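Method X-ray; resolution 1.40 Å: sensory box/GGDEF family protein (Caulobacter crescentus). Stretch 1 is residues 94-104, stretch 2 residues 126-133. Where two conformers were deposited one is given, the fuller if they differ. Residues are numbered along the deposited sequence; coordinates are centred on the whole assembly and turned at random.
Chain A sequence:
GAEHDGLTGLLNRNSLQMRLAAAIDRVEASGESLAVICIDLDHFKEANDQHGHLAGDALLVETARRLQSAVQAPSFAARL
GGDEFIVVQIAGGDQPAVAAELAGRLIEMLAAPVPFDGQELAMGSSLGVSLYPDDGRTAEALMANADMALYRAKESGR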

# COMPACT_ATOMS: atom_id res chain seq x y z
N ASP A 94 -6.73 19.33 3.42
CA ASP A 94 -7.97 18.58 3.53
C ASP A 94 -7.66 17.07 3.47
O ASP A 94 -7.30 16.55 2.42
CB ASP A 94 -8.96 18.98 2.41
CG ASP A 94 -10.32 18.29 2.56
OD1 ASP A 94 -10.86 18.28 3.69
OD2 ASP A 94 -10.84 17.74 1.56
N GLN A 95 -7.80 16.40 4.61
CA GLN A 95 -7.35 15.01 4.78
C GLN A 95 -8.01 13.98 3.83
O GLN A 95 -7.28 13.14 3.23
CB GLN A 95 -7.51 14.58 6.24
CG GLN A 95 -7.46 13.08 6.43
CD GLN A 95 -7.49 12.69 7.89
OE1 GLN A 95 -8.51 12.88 8.58
NE2 GLN A 95 -6.39 12.09 8.36
N PRO A 96 -9.38 14.00 3.74
CA PRO A 96 -10.09 13.09 2.83
C PRO A 96 -9.69 13.31 1.36
O PRO A 96 -9.38 12.34 0.67
CB PRO A 96 -11.58 13.41 3.08
CG PRO A 96 -11.62 14.21 4.30
CD PRO A 96 -10.33 14.95 4.36
N ALA A 97 -9.64 14.58 0.93
CA ALA A 97 -9.11 14.93 -0.40
C ALA A 97 -7.65 14.50 -0.64
O ALA A 97 -7.35 13.94 -1.69
CB ALA A 97 -9.20 16.43 -0.64
N VAL A 98 -6.75 14.82 0.29
CA VAL A 98 -5.31 14.58 0.06
C VAL A 98 -5.00 13.08 -0.04
O VAL A 98 -4.13 12.65 -0.84
CB VAL A 98 -4.40 15.28 1.15
CG1 VAL A 98 -4.49 14.62 2.49
CG2 VAL A 98 -2.97 15.29 0.73
N ALA A 99 -5.72 12.30 0.78
CA ALA A 99 -5.61 10.84 0.73
C ALA A 99 -6.25 10.29 -0.56
O ALA A 99 -5.64 9.49 -1.27
CB ALA A 99 -6.24 10.22 1.90
N ALA A 100 -7.45 10.78 -0.90
CA ALA A 100 -8.10 10.37 -2.16
C ALA A 100 -7.22 10.69 -3.38
O ALA A 100 -7.17 9.89 -4.34
CB ALA A 100 -9.47 11.09 -2.31
N GLU A 101 -6.49 11.80 -3.34
CA GLU A 101 -5.65 12.19 -4.47
C GLU A 101 -4.46 11.21 -4.66
O GLU A 101 -4.10 10.79 -5.78
CB GLU A 101 -5.13 13.60 -4.32
CG GLU A 101 -4.43 14.12 -5.61
CD GLU A 101 -2.92 13.88 -5.68
OE1 GLU A 101 -2.28 13.56 -4.65
OE2 GLU A 101 -2.34 14.02 -6.79
N LEU A 102 -3.82 10.86 -3.56
CA LEU A 102 -2.76 9.90 -3.65
C LEU A 102 -3.32 8.55 -4.06
O LEU A 102 -2.68 7.86 -4.86
CB LEU A 102 -2.09 9.78 -2.29
CG LEU A 102 -1.04 8.65 -2.18
CD1 LEU A 102 0.11 8.78 -3.13
CD2 LEU A 102 -0.61 8.57 -0.68
N ALA A 103 -4.45 8.14 -3.49
CA ALA A 103 -5.07 6.84 -3.84
C ALA A 103 -5.26 6.72 -5.36
O ALA A 103 -4.99 5.68 -6.00
CB ALA A 103 -6.42 6.65 -3.12
N GLY A 104 -5.77 7.79 -5.94
CA GLY A 104 -5.98 7.79 -7.38
C GLY A 104 -4.68 7.60 -8.13
O GLY A 104 -4.63 6.82 -9.09
N SER A 126 -6.48 -2.89 -6.24
CA SER A 126 -7.60 -2.40 -5.46
C SER A 126 -7.07 -1.82 -4.18
O SER A 126 -5.99 -2.25 -3.74
CB SER A 126 -8.54 -3.53 -5.15
OG SER A 126 -9.13 -4.06 -6.32
N LEU A 127 -7.73 -0.85 -3.61
CA LEU A 127 -7.25 -0.22 -2.41
C LEU A 127 -8.35 0.22 -1.48
O LEU A 127 -9.51 0.44 -1.92
CB LEU A 127 -6.23 0.85 -2.66
CG LEU A 127 -6.54 2.07 -3.40
CD1 LEU A 127 -7.34 3.02 -2.57
CD2 LEU A 127 -5.19 2.73 -3.73
N GLY A 128 -8.01 0.29 -0.21
CA GLY A 128 -8.87 0.82 0.84
C GLY A 128 -8.13 1.83 1.66
O GLY A 128 -6.91 1.65 1.89
N VAL A 129 -8.82 2.81 2.16
CA VAL A 129 -8.23 3.94 2.86
C VAL A 129 -8.84 4.08 4.24
O VAL A 129 -10.08 4.13 4.38
CB VAL A 129 -8.45 5.26 2.09
CG1 VAL A 129 -7.80 6.46 2.85
CG2 VAL A 129 -7.87 5.16 0.70
N SER A 130 -8.00 4.25 5.24
CA SER A 130 -8.40 4.63 6.59
C SER A 130 -7.74 5.92 6.98
O SER A 130 -6.54 6.15 6.71
CB SER A 130 -8.04 3.55 7.58
OG SER A 130 -8.54 2.32 7.14
N LEU A 131 -8.48 6.82 7.65
CA LEU A 131 -7.98 8.13 8.04
C LEU A 131 -7.89 8.24 9.54
O LEU A 131 -8.78 7.79 10.28
CB LEU A 131 -8.96 9.21 7.53
CG LEU A 131 -9.27 9.22 6.03
CD1 LEU A 131 -10.36 10.27 5.67
CD2 LEU A 131 -8.00 9.43 5.28
N TYR A 132 -6.79 8.78 10.04
CA TYR A 132 -6.63 9.10 11.44
C TYR A 132 -7.34 10.46 11.74
O TYR A 132 -7.22 11.37 10.94
CB TYR A 132 -5.13 9.24 11.76
CG TYR A 132 -4.85 9.68 13.18
CD1 TYR A 132 -4.81 8.74 14.23
CD2 TYR A 132 -4.61 11.00 13.50
CE1 TYR A 132 -4.58 9.14 15.53
CE2 TYR A 132 -4.41 11.40 14.81
CZ TYR A 132 -4.40 10.46 15.82
OH TYR A 132 -4.16 10.85 17.12
N PRO A 133 -8.09 10.56 12.85
CA PRO A 133 -8.36 9.54 13.85
C PRO A 133 -9.72 8.83 13.71
O PRO A 133 -10.00 7.92 14.48
CB PRO A 133 -8.39 10.36 15.16
CG PRO A 133 -8.94 11.61 14.73
CD PRO A 133 -8.42 11.90 13.36

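Helix 95-104 packs across strand 126-131 in a nearly antiparallel sense: their N-to-C directions differ by 153°, and the axes approach to 9.7 Å. The CA pairing Pro96–Leu131, Ala99–Val129, Ala103–Leu127 runs in opposite order along the two elements, as that angle requires. Together the stretches bury 331 Å², and three residues, Leu131, Gln95 and Ala103, account for more than half of it.

Leu131 is the most covered, at 72 Å². Its CA-to-CB bond points toward the helix, and the m,t rotamer spreads the two methyls toward Pro96 and Ala99, three residues apart on the helix: CD2 lies 3.9 Å from Ala99 CB, while CD1 lies 4.2 Å from Pro96 CB. A branched side chain suits this site because each methyl finds a different apolar neighbour.

Gln95 has 63 Å² covered by the strand stretch and combines packing with polarity. With chi1 and chi2 both t, its extended chain brings CD to 3.8 Å from Leu131 CB and carries the amide to the backbone of Tyr132, where Gln95 NE2 donates to Tyr132 O at 2.8 Å with an N-H...O angle of 150°. This is the sole hydrogen bond between the stretches. Tyr132 thus contributes its carbonyl, whereas the end of its side chain leads away.

Ala103 (52 Å²) anchors the other end. Its CB sits 3.8 Å from Leu127 CD1 and 4.3 Å from Val129 CG2, and Ala103 O is 3.7 Å from Leu127 CD2. Ala99, one turn earlier, repeats the pattern, with CB 4.2 Å from Val129 CG1. The small methyls of Ala99 and Ala103 point toward the strand and let the larger aliphatic chains of Leu127, Val129 and Leu131 fill the space between the backbones. On the strand, alternation directs these three side chains toward the helix, while at Gly128 a CB would point away.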